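Arylesterase (Agrobacterium tumefaciens, PDB 3DCI) probably hydrolyses ester bonds as a member of the SGNH (GDSL-like) hydrolase family and binds a zinc ion. Local coordinates at residues 109-123 and 168-182. Residues are numbered along the deposited sequence; the frame is centred on the assembly and turned at random. Where two conformers were deposited one is given.
With ACY (acetic acid), chain M.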
loop_
_atom_site.group_PDB
_atom_site.type_symbol
_atom_site.label_atom_id
_atom_site.label_comp_id
_atom_site.label_asym_id
_atom_site.label_seq_id
_atom_site.Cartn_x
_atom_site.Cartn_y
_atom_site.Cartn_z
ATOM N N LEU A 109 13.199 -4.911 19.351
ATOM C CA LEU A 109 12.930 -5.502 18.040
ATOM C C LEU A 109 14.239 -5.913 17.408
ATOM O O LEU A 109 15.326 -5.453 17.828
ATOM C CB LEU A 109 12.216 -4.519 17.107
ATOM C CG LEU A 109 10.761 -4.174 17.410
ATOM C CD1 LEU A 109 10.284 -2.976 16.580
ATOM C CD2 LEU A 109 9.805 -5.375 17.248
ATOM N N GLY A 110 14.134 -6.777 16.407
ATOM C CA GLY A 110 15.307 -7.250 15.644
ATOM C C GLY A 110 15.281 -8.739 15.362
ATOM O O GLY A 110 15.859 -9.202 14.363
ATOM N N THR A 111 14.652 -9.496 16.268
ATOM C CA THR A 111 14.525 -10.950 16.141
ATOM C C THR A 111 13.870 -11.392 14.829
ATOM O O THR A 111 14.240 -12.406 14.268
ATOM C CB THR A 111 13.737 -11.509 17.358
ATOM O OG1 THR A 111 14.423 -11.131 18.573
ATOM C CG2 THR A 111 13.594 -13.029 17.281
ATOM N N ASN A 112 12.881 -10.646 14.359
ATOM C CA ASN A 112 12.227 -10.946 13.081
ATOM C C ASN A 112 12.933 -10.356 11.873
ATOM O O ASN A 112 12.802 -10.882 10.782
ATOM C CB ASN A 112 10.779 -10.508 13.122
ATOM C CG ASN A 112 10.016 -11.262 14.156
ATOM O OD1 ASN A 112 10.155 -12.477 14.271
ATOM N ND2 ASN A 112 9.264 -10.558 14.953
ATOM N N ASP A 113 13.700 -9.294 12.091
ATOM C CA ASP A 113 14.470 -8.648 11.019
ATOM C C ASP A 113 15.607 -9.517 10.535
ATOM O O ASP A 113 16.108 -9.321 9.424
ATOM C CB ASP A 113 15.048 -7.310 11.493
ATOM C CG ASP A 113 13.965 -6.354 12.011
ATOM O OD1 ASP A 113 13.324 -6.659 13.043
ATOM O OD2 ASP A 113 13.805 -5.278 11.428
ATOM N N ILE A 114 16.014 -10.476 11.371
ATOM C CA ILE A 114 17.066 -11.423 10.998
ATOM C C ILE A 114 16.496 -12.730 10.416
ATOM O O ILE A 114 17.256 -13.648 10.123
ATOM C CB ILE A 114 18.071 -11.683 12.171
ATOM C CG1 ILE A 114 17.381 -12.368 13.370
ATOM C CG2 ILE A 114 18.724 -10.359 12.620
ATOM C CD1 ILE A 114 18.350 -12.916 14.428
ATOM N N LYS A 115 15.176 -12.818 10.242
ATOM C CA LYS A 115 14.591 -13.904 9.457
ATOM C C LYS A 115 15.167 -13.825 8.029
ATOM O O LYS A 115 15.463 -12.735 7.536
ATOM C CB LYS A 115 13.061 -13.813 9.365
ATOM C CG LYS A 115 12.229 -14.092 10.628
ATOM C CD LYS A 115 10.717 -13.930 10.309
ATOM C CE LYS A 115 9.822 -14.245 11.511
ATOM N NZ LYS A 115 8.333 -13.960 11.343
ATOM N N PRO A 116 15.296 -14.975 7.349
ATOM C CA PRO A 116 15.771 -14.953 5.966
ATOM C C PRO A 116 15.012 -14.010 5.043
ATOM O O PRO A 116 15.627 -13.379 4.191
ATOM C CB PRO A 116 15.560 -16.405 5.486
ATOM C CG PRO A 116 15.653 -17.229 6.741
ATOM C CD PRO A 116 15.033 -16.344 7.825
ATOM N N VAL A 117 13.686 -13.926 5.190
ATOM C CA VAL A 117 12.871 -13.125 4.261
ATOM C C VAL A 117 13.297 -11.647 4.276
ATOM O O VAL A 117 13.191 -10.962 3.258
ATOM C CB VAL A 117 11.357 -13.254 4.538
ATOM C CG1 VAL A 117 10.977 -12.626 5.912
ATOM C CG2 VAL A 117 10.564 -12.632 3.399
ATOM N N HIS A 118 13.801 -11.199 5.431
ATOM C CA HIS A 118 14.245 -9.819 5.618
ATOM C C HIS A 118 15.734 -9.637 5.496
ATOM O O HIS A 118 16.234 -8.578 5.838
ATOM C CB HIS A 118 13.787 -9.315 6.970
ATOM C CG HIS A 118 12.325 -9.412 7.136
ATOM N ND1 HIS A 118 11.459 -8.968 6.169
ATOM C CD2 HIS A 118 11.567 -9.949 8.117
ATOM C CE1 HIS A 118 10.222 -9.207 6.556
ATOM N NE2 HIS A 118 10.261 -9.809 7.733
ATOM N N GLY A 119 16.421 -10.680 5.052
ATOM C CA GLY A 119 17.809 -10.590 4.640
ATOM C C GLY A 119 18.764 -11.486 5.412
ATOM O O GLY A 119 19.872 -11.713 4.980
ATOM N N GLY A 120 18.332 -11.941 6.584
ATOM C CA GLY A 120 19.068 -12.925 7.349
ATOM C C GLY A 120 20.193 -12.358 8.183
ATOM O O GLY A 120 20.905 -13.132 8.802
ATOM N N ARG A 121 20.307 -11.024 8.258
ATOM C CA ARG A 121 21.479 -10.353 8.844
ATOM C C ARG A 121 21.117 -9.178 9.760
ATOM O O ARG A 121 20.040 -8.628 9.680
ATOM C CB ARG A 121 22.399 -9.848 7.735
ATOM C CG ARG A 121 23.083 -10.956 6.936
ATOM C CD ARG A 121 23.953 -10.364 5.843
ATOM N NE ARG A 121 24.992 -9.485 6.390
ATOM C CZ ARG A 121 26.242 -9.885 6.677
ATOM N NH1 ARG A 121 26.629 -11.152 6.462
ATOM N NH2 ARG A 121 27.131 -9.020 7.168
ATOM N N ALA A 122 22.065 -8.782 10.596
ATOM C CA ALA A 122 21.863 -7.726 11.578
ATOM C C ALA A 122 21.736 -6.321 10.963
ATOM O O ALA A 122 21.107 -5.436 11.584
ATOM C CB ALA A 122 22.993 -7.757 12.598
ATOM N N GLU A 123 22.315 -6.127 9.766
ATOM C CA GLU A 123 22.332 -4.813 9.080
ATOM C C GLU A 123 20.929 -4.256 8.962
ATOM O O GLU A 123 20.693 -3.078 9.236
ATOM C CB GLU A 123 22.932 -4.871 7.653
ATOM C CG GLU A 123 24.457 -4.837 7.532
ATOM C CD GLU A 123 25.115 -6.221 7.685
ATOM O OE1 GLU A 123 24.392 -7.189 8.033
ATOM O OE2 GLU A 123 26.351 -6.330 7.467
ATOM N N GLY A 168 12.861 -20.717 12.423
ATOM C CA GLY A 168 12.620 -19.671 11.435
ATOM C C GLY A 168 13.813 -19.332 10.570
ATOM O O GLY A 168 13.832 -18.278 9.949
ATOM N N GLY A 169 14.803 -20.223 10.533
ATOM C CA GLY A 169 16.006 -20.024 9.738
ATOM C C GLY A 169 16.925 -18.908 10.222
ATOM O O GLY A 169 17.825 -18.492 9.486
ATOM N N ARG A 170 16.718 -18.434 11.450
ATOM C CA ARG A 170 17.558 -17.363 11.990
ATOM C C ARG A 170 18.959 -17.886 12.320
ATOM O O ARG A 170 19.137 -19.037 12.678
ATOM C CB ARG A 170 16.938 -16.717 13.223
ATOM C CG ARG A 170 15.549 -16.079 12.987
ATOM C CD ARG A 170 14.990 -15.603 14.307
ATOM N NE ARG A 170 13.633 -15.028 14.270
ATOM C CZ ARG A 170 12.501 -15.728 14.272
ATOM N NH1 ARG A 170 12.503 -17.051 14.198
ATOM N NH2 ARG A 170 11.344 -15.092 14.287
ATOM N N ASP A 171 19.934 -16.997 12.203
ATOM C CA ASP A 171 21.324 -17.314 12.405
ATOM C C ASP A 171 21.755 -16.789 13.772
ATOM O O ASP A 171 21.543 -15.625 14.083
ATOM C CB ASP A 171 22.120 -16.642 11.293
ATOM C CG ASP A 171 23.608 -16.905 11.389
ATOM O OD1 ASP A 171 24.120 -17.751 10.631
ATOM O OD2 ASP A 171 24.264 -16.257 12.218
ATOM N N ILE A 172 22.370 -17.651 14.582
ATOM C CA ILE A 172 22.790 -17.286 15.937
ATOM C C ILE A 172 23.789 -16.133 15.918
ATOM O O ILE A 172 23.632 -15.149 16.634
ATOM C CB ILE A 172 23.425 -18.486 16.675
ATOM C CG1 ILE A 172 22.358 -19.530 16.994
ATOM C CG2 ILE A 172 24.103 -18.030 17.987
ATOM C CD1 ILE A 172 22.912 -20.797 17.675
ATOM N N GLU A 173 24.798 -16.264 15.062
ATOM C CA GLU A 173 25.869 -15.276 15.030
ATOM C C GLU A 173 25.350 -13.897 14.620
ATOM O O GLU A 173 25.823 -12.886 15.147
ATOM C CB GLU A 173 27.048 -15.744 14.172
ATOM C CG GLU A 173 27.945 -16.775 14.896
ATOM C CD GLU A 173 29.280 -17.027 14.202
ATOM O OE1 GLU A 173 29.691 -16.203 13.357
ATOM O OE2 GLU A 173 29.937 -18.053 14.509
ATOM N N GLN A 174 24.360 -13.843 13.733
ATOM C CA GLN A 174 23.753 -12.556 13.380
ATOM C C GLN A 174 22.962 -11.944 14.542
ATOM O O GLN A 174 23.044 -10.750 14.752
ATOM C CB GLN A 174 22.856 -12.672 12.152
ATOM C CG GLN A 174 23.642 -12.999 10.875
ATOM C CD GLN A 174 24.659 -11.927 10.524
ATOM O OE1 GLN A 174 24.366 -10.734 10.600
ATOM N NE2 GLN A 174 25.855 -12.344 10.137
ATOM N N SER A 175 22.192 -12.757 15.269
ATOM C CA SER A 175 21.445 -12.281 16.428
ATOM C C SER A 175 22.374 -11.693 17.499
ATOM O O SER A 175 21.985 -10.778 18.225
ATOM C CB SER A 175 20.617 -13.410 17.033
ATOM O OG SER A 175 21.448 -14.408 17.607
HETATM N N MSE A 176 23.596 -12.238 17.580
HETATM C CA MSE A 176 24.591 -11.807 18.561
HETATM C C MSE A 176 25.219 -10.464 18.188
HETATM O O MSE A 176 25.884 -9.823 19.013
HETATM C CB MSE A 176 25.691 -12.865 18.696
HETATM C CG MSE A 176 25.273 -14.158 19.399
HETATM SE SE MSE A 176 26.770 -15.393 19.430
HETATM C CE MSE A 176 26.019 -16.841 20.515
ATOM N N ARG A 177 25.022 -10.034 16.946
ATOM C CA ARG A 177 25.503 -8.738 16.490
ATOM C C ARG A 177 24.568 -7.589 16.889
ATOM O O ARG A 177 24.938 -6.421 16.785
ATOM C CB ARG A 177 25.678 -8.718 14.963
ATOM C CG ARG A 177 26.788 -9.609 14.378
ATOM C CD ARG A 177 26.741 -9.533 12.830
ATOM N NE ARG A 177 27.142 -8.208 12.323
ATOM C CZ ARG A 177 26.832 -7.696 11.120
ATOM N NH1 ARG A 177 26.088 -8.374 10.237
ATOM N NH2 ARG A 177 27.275 -6.479 10.783
ATOM N N LEU A 178 23.347 -7.906 17.309
ATOM C CA LEU A 178 22.369 -6.864 17.586
ATOM C C LEU A 178 22.787 -5.989 18.770
ATOM O O LEU A 178 22.663 -4.763 18.697
ATOM C CB LEU A 178 20.965 -7.451 17.803
ATOM C CG LEU A 178 20.312 -8.108 16.584
ATOM C CD1 LEU A 178 18.951 -8.746 16.941
ATOM C CD2 LEU A 178 20.131 -7.113 15.443
ATOM N N ALA A 179 23.298 -6.594 19.839
ATOM C CA ALA A 179 23.728 -5.823 21.022
ATOM C C ALA A 179 24.800 -4.765 20.673
ATOM O O ALA A 179 24.557 -3.565 20.846
ATOM C CB ALA A 179 24.200 -6.728 22.125
ATOM N N PRO A 180 25.960 -5.192 20.142
ATOM C CA PRO A 180 26.982 -4.188 19.834
ATOM C C PRO A 180 26.572 -3.179 18.765
ATOM O O PRO A 180 26.980 -2.024 18.857
ATOM C CB PRO A 180 28.187 -5.028 19.370
ATOM C CG PRO A 180 27.620 -6.332 18.979
ATOM C CD PRO A 180 26.430 -6.557 19.842
ATOM N N LEU A 181 25.790 -3.591 17.764
ATOM C CA LEU A 181 25.348 -2.642 16.739
ATOM C C LEU A 181 24.337 -1.639 17.305
ATOM O O LEU A 181 24.376 -0.448 16.964
ATOM C CB LEU A 181 24.756 -3.357 15.501
ATOM C CG LEU A 181 25.739 -4.126 14.591
ATOM C CD1 LEU A 181 24.990 -4.912 13.507
ATOM C CD2 LEU A 181 26.783 -3.196 13.960
ATOM N N TYR A 182 23.404 -2.130 18.124
ATOM C CA TYR A 182 22.406 -1.252 18.754
ATOM C C TYR A 182 23.047 -0.318 19.768
ATOM O O TYR A 182 22.631 0.823 19.907
ATOM C CB TYR A 182 21.320 -2.063 19.464
ATOM C CG TYR A 182 20.240 -2.673 18.605
ATOM C CD1 TYR A 182 20.343 -2.731 17.215
ATOM C CD2 TYR A 182 19.154 -3.279 19.198
ATOM C CE1 TYR A 182 19.347 -3.316 16.451
ATOM C CE2 TYR A 182 18.150 -3.878 18.435
ATOM C CZ TYR A 182 18.259 -3.897 17.075
ATOM O OH TYR A 182 17.262 -4.499 16.361
HETATM C C ACY M . 8.425 -12.950 17.320
HETATM O O ACY M . 7.716 -11.955 17.162
HETATM O OXT ACY M . 8.008 -14.095 17.059
HETATM C CH3 ACY M . 9.848 -12.810 17.829
HETATM O O HOH W 1 19.549 -14.599 10.652
#
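R170 lays its guanidinium edge against the loop 111-112. R170 NE donates to T111 O at 2.7 Å and R170 NH2 to N112 OD1 at 2.9 Å; both acceptors lie within 3° of the guanidinium plane, so the two bonds fix its rotation. The chain is extended from CG to NE (chi2 174°, chi3 -177°), which carries the head alongside K115, whose CG sits over one face. An acetate, probably from the crystallisation liquor, accepts from N112 ND2 and also bonds S32 N, G72 N and H209 NE2; N112 ND2 also donates to R73 O. This places N112, an Asn of the kind that lines the oxyanion hole in SGNH hydrolases, beside S32 and H209 of a probable catalytic triad; R170 would then be a second-shell residue steadying its amide.

A second polar cluster surrounds Q174. Q174 OE1 takes A122 N (3.0 Å) and R177 NH1 (2.9 Å), both in the amide plane on lone pairs, next to the start of helix 122-138. R177 NH1 also reaches E123 OE1 at 3.0 Å. R121 grips E123 side-on: R121 NE meets OE1 from the opposite face of the carboxylate, and R121 NH2 takes the syn lone pair of E123 OE2 at 2.8 Å. The three form a salt-bridge network sharing one carboxylate. Elsewhere, one water bridges I114 O, G120 O and D171 N, and Y182 OH donates to L109 O from above the carbonyl plane.

Apolar packing pairs A122 CB with L178 CD2 and L181 CD1. Van der Waals contacts add A122 CB over one face of the R177 guanidinium and I114 CD1 against S175 CB at a tight 3.5 Å.

The contact thus joins the loop linking strand 104-108 to helix 122-138 with the 168-182 segment leading into helix 178-189; Y182 extends the packing to M129 of helix 122-138 and I152 of strand 149-154.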